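PDB 7M58: Tautomerase_3 domain-containing protein from Corynebacterium halotolerans YIM 70093 = DSM 44683, which probably catalyses hydrolytic dehalogenation of cis-3-chloroacrylate, as a member of the cis-3-chloroacrylic acid dehalogenase family in the tautomerase superfamily. Local coordinates for residues 51-56 / 60-65; 71-76 / 123-128. All coordinates share one frame; numbering follows the deposited sequence.

Interaction 1: 51-56 / 60-65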
loop_
_atom_site.group_PDB
_atom_site.type_symbol
_atom_site.label_atom_id
_atom_site.label_comp_id
_atom_site.label_asym_id
_atom_site.label_seq_id
_atom_site.Cartn_x
_atom_site.Cartn_y
_atom_site.Cartn_z
ATOM N N LEU A 51 -9.567 -6.405 11.331
ATOM C CA LEU A 51 -8.292 -5.901 11.824
ATOM C C LEU A 51 -7.824 -6.761 12.989
ATOM O O LEU A 51 -8.542 -6.918 13.979
ATOM C CB LEU A 51 -8.413 -4.439 12.264
ATOM C CG LEU A 51 -7.132 -3.585 12.167
ATOM C CD1 LEU A 51 -7.452 -2.090 12.241
ATOM C CD2 LEU A 51 -6.020 -3.961 13.157
ATOM N N PHE A 52 -6.610 -7.283 12.885
ATOM C CA PHE A 52 -6.036 -8.144 13.905
ATOM C C PHE A 52 -4.711 -7.580 14.378
ATOM O O PHE A 52 -3.945 -7.036 13.580
ATOM C CB PHE A 52 -5.812 -9.549 13.368
ATOM C CG PHE A 52 -7.079 -10.294 13.059
ATOM C CD1 PHE A 52 -7.834 -9.976 11.937
ATOM C CD2 PHE A 52 -7.489 -11.346 13.850
ATOM C CE1 PHE A 52 -8.993 -10.673 11.633
ATOM C CE2 PHE A 52 -8.655 -12.056 13.536
ATOM C CZ PHE A 52 -9.397 -11.716 12.433
ATOM N N LEU A 53 -4.459 -7.714 15.686
ATOM C CA LEU A 53 -3.185 -7.397 16.323
ATOM C C LEU A 53 -2.722 -8.597 17.133
ATOM O O LEU A 53 -3.451 -9.076 18.005
ATOM C CB LEU A 53 -3.285 -6.184 17.245
ATOM C CG LEU A 53 -3.360 -4.779 16.665
ATOM C CD1 LEU A 53 -4.475 -3.981 17.236
ATOM C CD2 LEU A 53 -2.120 -4.127 17.114
ATOM N N ALA A 54 -1.498 -9.052 16.870
ATOM C CA ALA A 54 -0.924 -10.197 17.570
ATOM C C ALA A 54 -1.789 -11.432 17.388
ATOM O O ALA A 54 -2.004 -12.198 18.323
ATOM C CB ALA A 54 -0.727 -9.907 19.058
ATOM N N GLY A 55 -2.332 -11.606 16.192
ATOM C CA GLY A 55 -3.152 -12.765 15.930
ATOM C C GLY A 55 -4.544 -12.706 16.529
ATOM O O GLY A 55 -5.311 -13.665 16.375
ATOM N N ARG A 56 -4.894 -11.625 17.218
ATOM C CA ARG A 56 -6.180 -11.508 17.882
ATOM C C ARG A 56 -6.865 -10.254 17.359
ATOM O O ARG A 56 -6.206 -9.277 16.980
ATOM C CB ARG A 56 -5.969 -11.451 19.418
ATOM C CG ARG A 56 -5.460 -12.780 19.982
ATOM C CD ARG A 56 -4.780 -12.681 21.362
ATOM N NE ARG A 56 -5.611 -13.036 22.513
ATOM C CZ ARG A 56 -5.908 -12.208 23.519
ATOM N NH1 ARG A 56 -5.418 -10.972 23.535
ATOM N NH2 ARG A 56 -6.672 -12.623 24.534
ATOM N N GLU A 60 -11.425 -1.705 18.993
ATOM C CA GLU A 60 -12.098 -0.840 18.029
ATOM C C GLU A 60 -11.279 0.428 17.785
ATOM O O GLU A 60 -11.141 0.881 16.641
ATOM C CB GLU A 60 -13.517 -0.532 18.528
ATOM C CG GLU A 60 -14.528 -0.156 17.444
ATOM C CD GLU A 60 -14.901 1.321 17.444
ATOM O OE1 GLU A 60 -14.626 2.001 18.465
ATOM O OE2 GLU A 60 -15.493 1.790 16.433
ATOM N N GLY A 61 -10.714 0.999 18.850
ATOM C CA GLY A 61 -9.914 2.202 18.762
ATOM C C GLY A 61 -8.491 1.952 18.314
ATOM O O GLY A 61 -7.551 2.157 19.086
ATOM N N HIS A 62 -8.324 1.499 17.078
ATOM C CA HIS A 62 -7.009 1.256 16.502
ATOM C C HIS A 62 -6.975 1.857 15.106
ATOM O O HIS A 62 -7.908 1.659 14.314
ATOM C CB HIS A 62 -6.682 -0.237 16.445
ATOM C CG HIS A 62 -5.318 -0.520 15.916
ATOM N ND1 HIS A 62 -4.191 -0.482 16.709
ATOM C CD2 HIS A 62 -4.890 -0.823 14.668
ATOM C CE1 HIS A 62 -3.128 -0.749 15.971
ATOM N NE2 HIS A 62 -3.524 -0.964 14.730
ATOM N N VAL A 63 -5.900 2.584 14.805
ATOM C CA VAL A 63 -5.747 3.266 13.531
ATOM C C VAL A 63 -4.355 2.968 12.989
ATOM O O VAL A 63 -3.366 3.017 13.728
ATOM C CB VAL A 63 -5.950 4.787 13.688
ATOM C CG1 VAL A 63 -5.591 5.505 12.394
ATOM C CG2 VAL A 63 -7.358 5.098 14.103
ATOM N N TRP A 64 -4.276 2.665 11.699
ATOM C CA TRP A 64 -3.000 2.492 11.020
ATOM C C TRP A 64 -2.890 3.556 9.939
ATOM O O TRP A 64 -3.816 3.725 9.140
ATOM C CB TRP A 64 -2.860 1.099 10.399
ATOM C CG TRP A 64 -1.538 0.870 9.670
ATOM C CD1 TRP A 64 -0.271 1.039 10.181
ATOM C CD2 TRP A 64 -1.365 0.417 8.325
ATOM N NE1 TRP A 64 0.675 0.713 9.231
ATOM C CE2 TRP A 64 0.030 0.339 8.080
ATOM C CE3 TRP A 64 -2.248 0.080 7.298
ATOM C CZ2 TRP A 64 0.553 -0.068 6.848
ATOM C CZ3 TRP A 64 -1.725 -0.318 6.079
ATOM C CH2 TRP A 64 -0.336 -0.387 5.865
ATOM N N ILE A 65 -1.776 4.285 9.939
ATOM C CA ILE A 65 -1.518 5.361 8.991
ATOM C C ILE A 65 -0.365 4.901 8.109
ATOM O O ILE A 65 0.738 4.655 8.617
ATOM C CB ILE A 65 -1.138 6.663 9.711
ATOM C CG1 ILE A 65 -2.147 7.020 10.800
ATOM C CG2 ILE A 65 -1.035 7.806 8.716
ATOM C CD1 ILE A 65 -3.281 7.823 10.332
#

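Interaction 2: 71-76 / 123-128. With SO4 (sulfate ion), chain D.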
loop_
_atom_site.group_PDB
_atom_site.type_symbol
_atom_site.label_atom_id
_atom_site.label_comp_id
_atom_site.label_asym_id
_atom_site.label_seq_id
_atom_site.Cartn_x
_atom_site.Cartn_y
_atom_site.Cartn_z
ATOM N N SER A 71 11.573 10.168 -1.232
ATOM C CA SER A 71 12.881 9.957 -0.630
ATOM C C SER A 71 13.745 11.209 -0.796
ATOM O O SER A 71 13.465 12.088 -1.623
ATOM C CB SER A 71 13.552 8.719 -1.224
ATOM O OG SER A 71 13.232 8.590 -2.588
ATOM N N GLY A 72 14.779 11.312 0.049
ATOM C CA GLY A 72 15.695 12.440 0.031
ATOM C C GLY A 72 15.561 13.389 1.204
ATOM O O GLY A 72 16.293 14.387 1.263
ATOM N N ARG A 73 14.672 13.096 2.148
ATOM C CA ARG A 73 14.452 13.928 3.322
ATOM C C ARG A 73 15.415 13.516 4.428
ATOM O O ARG A 73 15.880 12.369 4.479
ATOM C CB ARG A 73 13.005 13.798 3.817
ATOM C CG ARG A 73 11.932 14.036 2.761
ATOM C CD ARG A 73 11.072 15.223 3.147
ATOM N NE ARG A 73 10.170 15.596 2.076
ATOM C CZ ARG A 73 9.786 16.841 1.837
ATOM N NH1 ARG A 73 10.233 17.836 2.593
ATOM N NH2 ARG A 73 8.955 17.090 0.838
ATOM N N THR A 74 15.717 14.465 5.315
ATOM C CA THR A 74 16.646 14.172 6.392
ATOM C C THR A 74 16.030 13.182 7.368
ATOM O O THR A 74 14.808 13.065 7.492
ATOM C CB THR A 74 17.047 15.442 7.143
ATOM O OG1 THR A 74 15.958 15.885 7.954
ATOM C CG2 THR A 74 17.442 16.549 6.171
ATOM N N ALA A 75 16.905 12.451 8.056
ATOM C CA ALA A 75 16.453 11.549 9.102
ATOM C C ALA A 75 15.609 12.290 10.126
ATOM O O ALA A 75 14.623 11.746 10.636
ATOM C CB ALA A 75 17.650 10.873 9.771
ATOM N N GLN A 76 15.985 13.531 10.452
ATOM C CA GLN A 76 15.285 14.219 11.529
ATOM C C GLN A 76 13.855 14.571 11.151
ATOM O O GLN A 76 12.931 14.289 11.922
ATOM C CB GLN A 76 16.037 15.480 11.941
ATOM C CG GLN A 76 15.477 16.086 13.218
ATOM C CD GLN A 76 16.377 17.144 13.829
ATOM O OE1 GLN A 76 17.174 17.784 13.136
ATOM N NE2 GLN A 76 16.256 17.329 15.142
ATOM N N GLY A 123 12.318 19.866 -1.702
ATOM C CA GLY A 123 13.028 21.122 -1.636
ATOM C C GLY A 123 13.066 21.892 -2.942
ATOM O O GLY A 123 13.388 23.085 -2.932
ATOM N N LYS A 124 12.799 21.230 -4.065
ATOM C CA LYS A 124 12.785 21.859 -5.376
ATOM C C LYS A 124 11.373 22.187 -5.865
ATOM O O LYS A 124 11.117 22.163 -7.073
ATOM C CB LYS A 124 13.518 20.958 -6.365
ATOM C CG LYS A 124 14.982 20.809 -6.005
ATOM C CD LYS A 124 15.843 21.869 -6.706
ATOM C CE LYS A 124 17.047 22.249 -5.850
ATOM N NZ LYS A 124 17.644 21.103 -5.069
ATOM N N GLU A 125 10.435 22.446 -4.953
ATOM C CA GLU A 125 9.058 22.679 -5.373
ATOM C C GLU A 125 8.888 24.010 -6.103
ATOM O O GLU A 125 8.024 24.108 -6.979
ATOM C CB GLU A 125 8.113 22.620 -4.174
ATOM C CG GLU A 125 7.913 21.228 -3.607
ATOM C CD GLU A 125 8.961 20.847 -2.581
ATOM O OE1 GLU A 125 9.716 21.752 -2.168
ATOM O OE2 GLU A 125 9.018 19.655 -2.179
ATOM N N GLU A 126 9.665 25.044 -5.756
ATOM C CA GLU A 126 9.568 26.323 -6.477
ATOM C C GLU A 126 9.948 26.156 -7.944
ATOM O O GLU A 126 9.268 26.672 -8.839
ATOM C CB GLU A 126 10.476 27.370 -5.848
ATOM C CG GLU A 126 9.908 28.164 -4.690
ATOM C CD GLU A 126 10.956 29.134 -4.141
ATOM O OE1 GLU A 126 12.154 28.775 -4.181
ATOM O OE2 GLU A 126 10.605 30.248 -3.686
ATOM N N GLU A 127 11.081 25.501 -8.198
ATOM C CA GLU A 127 11.501 25.203 -9.561
ATOM C C GLU A 127 10.415 24.426 -10.306
ATOM O O GLU A 127 10.067 24.766 -11.439
ATOM C CB GLU A 127 12.831 24.440 -9.539
ATOM C CG GLU A 127 13.992 25.171 -10.203
ATOM C CD GLU A 127 15.262 24.336 -10.226
ATOM O OE1 GLU A 127 16.151 24.614 -11.075
ATOM O OE2 GLU A 127 15.366 23.360 -9.430
ATOM N N TRP A 128 9.901 23.364 -9.677
ATOM C CA TRP A 128 8.839 22.554 -10.284
ATOM C C TRP A 128 7.619 23.416 -10.600
ATOM O O TRP A 128 7.100 23.390 -11.727
ATOM C CB TRP A 128 8.491 21.396 -9.326
ATOM C CG TRP A 128 7.362 20.513 -9.721
ATOM C CD1 TRP A 128 7.426 19.408 -10.519
ATOM C CD2 TRP A 128 5.986 20.640 -9.318
ATOM N NE1 TRP A 128 6.174 18.843 -10.652
ATOM C CE2 TRP A 128 5.271 19.583 -9.928
ATOM C CE3 TRP A 128 5.289 21.554 -8.524
ATOM C CZ2 TRP A 128 3.888 19.410 -9.758
ATOM C CZ3 TRP A 128 3.916 21.384 -8.355
ATOM C CH2 TRP A 128 3.229 20.322 -8.976
HETATM S S SO4 D . 6.667 14.488 0.115
HETATM O O1 SO4 D . 8.103 14.032 0.360
HETATM O O2 SO4 D . 5.725 13.572 0.835
HETATM O O3 SO4 D . 6.343 14.494 -1.366
HETATM O O4 SO4 D . 6.390 15.831 0.750
#

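Interaction 1: 51-56 / 60-65
His-62 lays its imidazole against the branched ends of Leu-51 and Leu-53, two strand residues whose CB bonds both point at it. From CB the ring is carried out anti to the backbone N (chi1 -177°). His-62 CG lies 3.8 Å from Leu-53 CD1, and this methyl sits over one ring face, shifted toward the rim, with His-62 ND1 its nearest atom at 3.5 Å. Leu-53 CD1 to the His-62 ring centroid measures 3.7 Å, only 15° off the normal, a clear CH-pi contact. Further round, His-62 CE1 meets Leu-53 CD2, also at 3.7 Å. The side chain of Leu-51 crosses that of His-62 at about a right angle, and Leu-51 CD2 stands oblique to the ring, 3.7 Å from His-62 CD2. At the tip, His-62 NE2 is hydrogen-bonded to Gln-40 OE1 of the second subunit. Histidine suits this buried place because its flat face accepts methyl groups while its nitrogens serve polar partners. Strand 51-53, one arm of a hairpin closed by a two-residue type I' turn from Leu-53 to Arg-56, pairs antiparallel with a strand of the second subunit, an intersubunit ladder at home in a tautomerase superfamily trimer.

Interaction 2: 71-76 / 123-128
An anion-binding pocket beside the start of helix 75-92 brings Arg-73 close to Glu-125, the first residue of helix 125-129. Their direct link is slight: Arg-73 NH2 and Glu-125 OE2 form a long salt bridge of 4.0 Å, and the carboxylate oxygen stands oblique to the guanidinium plane. The arginine gives its firmer contacts to a sulfate ion, probably taken from the crystallisation liquor. Arg-73 NE donates to sulfate O1 over 3.1 Å, with an N-H...O angle of 148°, and Arg-73 NH2 adds a weak bond to the same oxygen at 3.2 Å. Arg-73 NH2 also lies 2.9 Å from sulfate O4. A bend in the arginine chain at chi2 (-118°) helps bring the head group round to the anion, while its side chain packs on Ala-32 and Pro-122. Arginine suits the place because its planar head offers several N-H groups to an anion.

Glu-125 has its stronger polar partner in Arg-70, whose NH2 makes a salt bridge to OE2. Both carboxylate oxygens also take weak bonds from Gly-123 N, at 3.2 Å to Glu-125 OE1 and 3.3 Å to Glu-125 OE2, which lend some further hold from the residue two places earlier in the chain. Gly-123 takes a positive phi that a side chain would make awkward. Arg-70 NE and His-28 NE2 add to the grip on the sulfate. Such a cluster of two arginines and a histidine round a tetrahedral anion is consistent with the substrate-carboxylate pocket of the cis-3-chloroacrylic acid dehalogenase family.

Interactions 1 and 2 lie on opposite sides of the chain's centre, about 33 Å apart between their centres, and share no residue. Strand 63-70 leads from the first towards helix 75-92 of the second, so sequence joins them although they do not touch. Interaction 1 is buried against another subunit, and its chemistry is mainly apolar, methyl groups on an aromatic ring. Interaction 2 is only partly buried and works through charge, gathered round a bound anion. The first thus joins a hairpin to the sheet near the trimer interface, whereas the second sets side chains near two helix starts beside that anion, with no other protein chain touching its segments.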